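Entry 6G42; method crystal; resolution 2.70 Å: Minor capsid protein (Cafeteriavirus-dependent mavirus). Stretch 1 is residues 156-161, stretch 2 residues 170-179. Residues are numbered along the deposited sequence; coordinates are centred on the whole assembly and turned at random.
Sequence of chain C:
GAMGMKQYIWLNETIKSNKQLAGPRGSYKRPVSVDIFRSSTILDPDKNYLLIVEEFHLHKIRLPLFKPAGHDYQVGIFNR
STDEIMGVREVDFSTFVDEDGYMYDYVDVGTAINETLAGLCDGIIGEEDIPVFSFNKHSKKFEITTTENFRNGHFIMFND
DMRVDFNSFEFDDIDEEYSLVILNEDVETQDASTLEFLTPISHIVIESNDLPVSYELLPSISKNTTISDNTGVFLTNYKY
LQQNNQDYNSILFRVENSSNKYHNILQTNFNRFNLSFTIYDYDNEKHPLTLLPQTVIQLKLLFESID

Stretch 1, residues 156-161: IMFNDD
Stretch 2 170-179: EFDDIDEEYS

Residues 156-158 form the end of a strand, and Phe-158 pairs with Ser-179 in antiparallel register, CA to CA 5.4 Å. Phe-158 N donates to Ser-179 O at 2.9 Å, and Ser-179 N donates back to Phe-158 O at 2.9 Å. Phi/psi is -119/131 at Phe-158 and -135/145 at Ser-179. Met-157 CA also lies 3.3 Å from Ser-179 O, a CA-H...O contact.

Met-157 covers the most surface. Its CB leaves sideways, but the m, t, p side chain brings its end nearer to stretch 2. Met-157 CE reaches Tyr-178 CB at 3.4 Å and Ile-174 CD1 at 4.4 Å, both apolar contacts. Tyr-178 has chi1 m.

Phe-158 and Ser-179 point their side chains to the same face of the sheet. With chi1 -84°, the Phe-158 ring places CD2 3.8 Å from Phe-171 CE1. The Phe-158 and Phe-171 ring centroids are 5.8 Å apart and the planes meet at 56°, an oblique pair.

Beyond the strand, Asn-159 (-75/179, chi1 p) is the N-cap of a helix that begins at Asp-160. The CB of Glu-177 (-110/-50; chi1 t, chi2 p) leaves sideways, but the side-chain end comes nearer to stretch 1. Asp-160 N donates to Glu-177 OE2 at 3.1 Å, so the acid satisfies a free amide at the helix start.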

ATOM      1  N   ILE C 156      34.114  19.369  -4.219  1.00 89.74           N
ATOM      2  CA  ILE C 156      34.361  17.925  -4.157  1.00 83.47           C
ATOM      3  C   ILE C 156      33.988  17.338  -5.519  1.00 80.95           C
ATOM      4  O   ILE C 156      32.944  17.678  -6.078  1.00 79.16           O
ATOM      5  CB  ILE C 156      33.528  17.242  -3.052  1.00 84.79           C
ATOM      6  CG1 ILE C 156      33.909  17.792  -1.672  1.00 85.17           C
ATOM      7  CG2 ILE C 156      33.729  15.725  -3.074  1.00 86.17           C
ATOM      8  CD1 ILE C 156      32.900  17.490  -0.581  1.00 83.69           C
ATOM      9  N   MET C 157      34.842  16.451  -6.031  1.00 80.89           N
ATOM     10  CA  MET C 157      34.648  15.788  -7.330  1.00 78.52           C
ATOM     11  C   MET C 157      34.278  14.326  -7.129  1.00 74.75           C
ATOM     12  O   MET C 157      34.869  13.655  -6.291  1.00 74.87           O
ATOM     13  CB  MET C 157      35.935  15.821  -8.154  1.00 81.63           C
ATOM     14  CG  MET C 157      36.406  17.198  -8.588  1.00 82.97           C
ATOM     15  SD  MET C 157      38.131  17.167  -9.112  1.00 85.95           S
ATOM     16  CE  MET C 157      38.082  16.050 -10.511  1.00 83.39           C
ATOM     17  N   PHE C 158      33.303  13.852  -7.903  1.00 72.32           N
ATOM     18  CA  PHE C 158      32.903  12.440  -7.953  1.00 70.70           C
ATOM     19  C   PHE C 158      33.127  11.962  -9.385  1.00 68.74           C
ATOM     20  O   PHE C 158      32.687  12.617 -10.334  1.00 68.69           O
ATOM     21  CB  PHE C 158      31.400  12.296  -7.647  1.00 71.71           C
ATOM     22  CG  PHE C 158      31.034  12.262  -6.175  1.00 72.25           C
ATOM     23  CD1 PHE C 158      31.794  12.901  -5.193  1.00 71.32           C
ATOM     24  CD2 PHE C 158      29.864  11.618  -5.782  1.00 73.98           C
ATOM     25  CE1 PHE C 158      31.415  12.865  -3.859  1.00 71.33           C
ATOM     26  CE2 PHE C 158      29.482  11.582  -4.448  1.00 75.27           C
ATOM     27  CZ  PHE C 158      30.260  12.207  -3.485  1.00 72.45           C
ATOM     28  N   ASN C 159      33.789  10.817  -9.551  1.00 68.00           N
ATOM     29  CA  ASN C 159      33.902  10.179 -10.877  1.00 68.25           C
ATOM     30  C   ASN C 159      32.571   9.508 -11.256  1.00 66.60           C
ATOM     31  O   ASN C 159      31.622   9.536 -10.474  1.00 65.19           O
ATOM     32  CB  ASN C 159      35.093   9.205 -10.941  1.00 67.98           C
ATOM     33  CG  ASN C 159      34.857   7.912 -10.183  1.00 67.35           C
ATOM     34  OD1 ASN C 159      34.114   7.875  -9.208  1.00 69.48           O
ATOM     35  ND2 ASN C 159      35.525   6.847 -10.611  1.00 68.26           N
ATOM     36  N   ASP C 160      32.505   8.905 -12.439  1.00 66.71           N
ATOM     37  CA  ASP C 160      31.229   8.425 -12.975  1.00 68.42           C
ATOM     38  C   ASP C 160      30.581   7.272 -12.191  1.00 70.26           C
ATOM     39  O   ASP C 160      29.358   7.173 -12.161  1.00 73.91           O
ATOM     40  CB  ASP C 160      31.353   8.045 -14.454  1.00 69.79           C
ATOM     41  CG  ASP C 160      30.000   7.993 -15.163  1.00 71.67           C
ATOM     42  OD1 ASP C 160      29.180   8.920 -14.963  1.00 72.97           O
ATOM     43  OD2 ASP C 160      29.756   7.019 -15.912  1.00 71.38           O
ATOM     44  N   ASP C 161      31.379   6.407 -11.567  1.00 68.54           N
ATOM     45  CA  ASP C 161      30.821   5.357 -10.696  1.00 68.07           C
ATOM     46  C   ASP C 161      30.223   5.938  -9.407  1.00 68.44           C
ATOM     47  O   ASP C 161      29.154   5.507  -8.975  1.00 68.97           O
ATOM     48  CB  ASP C 161      31.856   4.269 -10.387  1.00 67.40           C
ATOM     49  CG  ASP C 161      32.015   3.257 -11.531  1.00 69.52           C
ATOM     50  OD1 ASP C 161      31.670   3.579 -12.692  1.00 66.58           O
ATOM     51  OD2 ASP C 161      32.491   2.129 -11.265  1.00 71.26           O
ATOM     52  N   GLU C 170      23.268  17.041  -6.118  1.00 75.56           N
ATOM     53  CA  GLU C 170      23.254  17.948  -7.277  1.00 78.97           C
ATOM     54  C   GLU C 170      24.649  17.991  -7.911  1.00 81.34           C
ATOM     55  O   GLU C 170      25.637  18.274  -7.226  1.00 81.33           O
ATOM     56  CB  GLU C 170      22.799  19.354  -6.875  1.00 81.64           C
ATOM     57  CG  GLU C 170      22.403  20.238  -8.057  1.00 85.19           C
ATOM     58  CD  GLU C 170      22.050  21.668  -7.661  1.00 88.12           C
ATOM     59  OE1 GLU C 170      21.817  21.936  -6.460  1.00 87.54           O
ATOM     60  OE2 GLU C 170      22.005  22.534  -8.564  1.00 88.57           O
ATOM     61  N   PHE C 171      24.716  17.711  -9.214  1.00 82.21           N
ATOM     62  CA  PHE C 171      25.992  17.593  -9.935  1.00 83.18           C
ATOM     63  C   PHE C 171      26.173  18.645 -11.027  1.00 86.37           C
ATOM     64  O   PHE C 171      25.207  19.253 -11.491  1.00 89.98           O
ATOM     65  CB  PHE C 171      26.139  16.190 -10.529  1.00 79.49           C
ATOM     66  CG  PHE C 171      26.394  15.131  -9.498  1.00 77.35           C
ATOM     67  CD1 PHE C 171      27.678  14.910  -9.012  1.00 76.87           C
ATOM     68  CD2 PHE C 171      25.353  14.367  -8.994  1.00 75.74           C
ATOM     69  CE1 PHE C 171      27.918  13.939  -8.051  1.00 75.96           C
ATOM     70  CE2 PHE C 171      25.587  13.395  -8.035  1.00 75.58           C
ATOM     71  CZ  PHE C 171      26.871  13.180  -7.562  1.00 75.53           C
ATOM     72  N   ASP C 172      27.433  18.839 -11.417  1.00 90.84           N
ATOM     73  CA  ASP C 172      27.827  19.761 -12.490  1.00 91.94           C
ATOM     74  C   ASP C 172      29.044  19.168 -13.203  1.00 88.14           C
ATOM     75  O   ASP C 172      30.143  19.139 -12.643  1.00 86.92           O
ATOM     76  CB  ASP C 172      28.147  21.151 -11.911  1.00 94.40           C
ATOM     77  CG  ASP C 172      27.916  22.273 -12.912  1.00 94.01           C
ATOM     78  OD1 ASP C 172      28.613  22.310 -13.948  1.00 94.20           O
ATOM     79  OD2 ASP C 172      27.039  23.124 -12.651  1.00 94.65           O
ATOM     80  N   ASP C 173      28.839  18.683 -14.427  1.00 86.12           N
ATOM     81  CA  ASP C 173      29.878  17.958 -15.169  1.00 89.31           C
ATOM     82  C   ASP C 173      30.954  18.889 -15.738  1.00 88.88           C
ATOM     83  O   ASP C 173      30.656  19.740 -16.576  1.00 88.33           O
ATOM     84  CB  ASP C 173      29.252  17.145 -16.312  1.00 91.85           C
ATOM     85  CG  ASP C 173      28.340  16.017 -15.818  1.00 93.43           C
ATOM     86  OD1 ASP C 173      28.141  15.870 -14.589  1.00 95.94           O
ATOM     87  OD2 ASP C 173      27.819  15.268 -16.674  1.00 91.07           O
ATOM     88  N   ILE C 174      32.195  18.709 -15.282  1.00 90.30           N
ATOM     89  CA  ILE C 174      33.356  19.483 -15.774  1.00 91.44           C
ATOM     90  C   ILE C 174      34.199  18.769 -16.838  1.00 91.31           C
ATOM     91  O   ILE C 174      35.017  19.404 -17.504  1.00 94.11           O
ATOM     92  CB  ILE C 174      34.310  19.918 -14.625  1.00 92.22           C
ATOM     93  CG1 ILE C 174      34.824  18.721 -13.803  1.00 91.17           C
ATOM     94  CG2 ILE C 174      33.616  20.931 -13.732  1.00 92.13           C
ATOM     95  CD1 ILE C 174      36.127  18.991 -13.082  1.00 89.34           C
ATOM     96  N   ASP C 175      33.992  17.465 -16.999  1.00 92.40           N
ATOM     97  CA  ASP C 175      34.935  16.610 -17.729  1.00 93.78           C
ATOM     98  C   ASP C 175      34.285  15.237 -18.002  1.00 96.30           C
ATOM     99  O   ASP C 175      33.299  14.884 -17.352  1.00 98.52           O
ATOM    100  CB  ASP C 175      36.226  16.531 -16.884  1.00 93.59           C
ATOM    101  CG  ASP C 175      37.143  15.407 -17.283  1.00 95.33           C
ATOM    102  OD1 ASP C 175      37.419  15.255 -18.490  1.00100.78           O
ATOM    103  OD2 ASP C 175      37.595  14.679 -16.380  1.00 92.88           O
ATOM    104  N   GLU C 176      34.815  14.487 -18.974  1.00 97.97           N
ATOM    105  CA  GLU C 176      34.292  13.148 -19.346  1.00 97.40           C
ATOM    106  C   GLU C 176      34.190  12.111 -18.213  1.00 97.37           C
ATOM    107  O   GLU C 176      33.426  11.147 -18.335  1.00 94.22           O
ATOM    108  CB  GLU C 176      35.124  12.521 -20.471  1.00 98.70           C
ATOM    109  CG  GLU C 176      35.058  13.243 -21.807  1.00100.06           C
ATOM    110  CD  GLU C 176      35.456  12.363 -22.988  1.00100.28           C
ATOM    111  OE1 GLU C 176      36.142  11.333 -22.794  1.00 99.43           O
ATOM    112  OE2 GLU C 176      35.080  12.707 -24.125  1.00 98.44           O
ATOM    113  N   GLU C 177      34.983  12.282 -17.153  1.00 96.05           N
ATOM    114  CA  GLU C 177      34.946  11.397 -15.982  1.00 95.50           C
ATOM    115  C   GLU C 177      34.369  12.048 -14.717  1.00 94.30           C
ATOM    116  O   GLU C 177      33.484  11.472 -14.080  1.00 99.23           O
ATOM    117  CB  GLU C 177      36.355  10.854 -15.696  1.00 95.22           C
ATOM    118  CG  GLU C 177      36.416   9.705 -14.689  1.00 95.13           C
ATOM    119  CD  GLU C 177      35.574   8.506 -15.092  1.00 95.74           C
ATOM    120  OE1 GLU C 177      35.574   8.143 -16.287  1.00 95.85           O
ATOM    121  OE2 GLU C 177      34.906   7.924 -14.214  1.00 98.02           O
ATOM    122  N   TYR C 178      34.864  13.235 -14.362  1.00 92.51           N
ATOM    123  CA  TYR C 178      34.589  13.849 -13.048  1.00 91.83           C
ATOM    124  C   TYR C 178      33.479  14.907 -13.078  1.00 88.37           C
ATOM    125  O   TYR C 178      33.307  15.608 -14.075  1.00 88.48           O
ATOM    126  CB  TYR C 178      35.878  14.447 -12.468  1.00 94.35           C
ATOM    127  CG  TYR C 178      37.027  13.456 -12.435  1.00 99.25           C
ATOM    128  CD1 TYR C 178      37.046  12.408 -11.516  1.00102.22           C
ATOM    129  CD2 TYR C 178      38.087  13.552 -13.339  1.00102.22           C
ATOM    130  CE1 TYR C 178      38.090  11.488 -11.492  1.00104.70           C
ATOM    131  CE2 TYR C 178      39.134  12.640 -13.324  1.00103.69           C
ATOM    132  CZ  TYR C 178      39.132  11.609 -12.400  1.00105.98           C
ATOM    133  OH  TYR C 178      40.166  10.701 -12.385  1.00110.44           O
ATOM    134  N   SER C 179      32.740  15.006 -11.971  1.00 84.73           N
ATOM    135  CA  SER C 179      31.625  15.954 -11.819  1.00 83.28           C
ATOM    136  C   SER C 179      31.706  16.642 -10.460  1.00 82.41           C
ATOM    137  O   SER C 179      32.093  16.019  -9.474  1.00 79.51           O
ATOM    138  CB  SER C 179      30.276  15.233 -11.937  1.00 82.96           C
ATOM    139  OG  SER C 179      30.121  14.604 -13.197  1.00 81.03           O
TER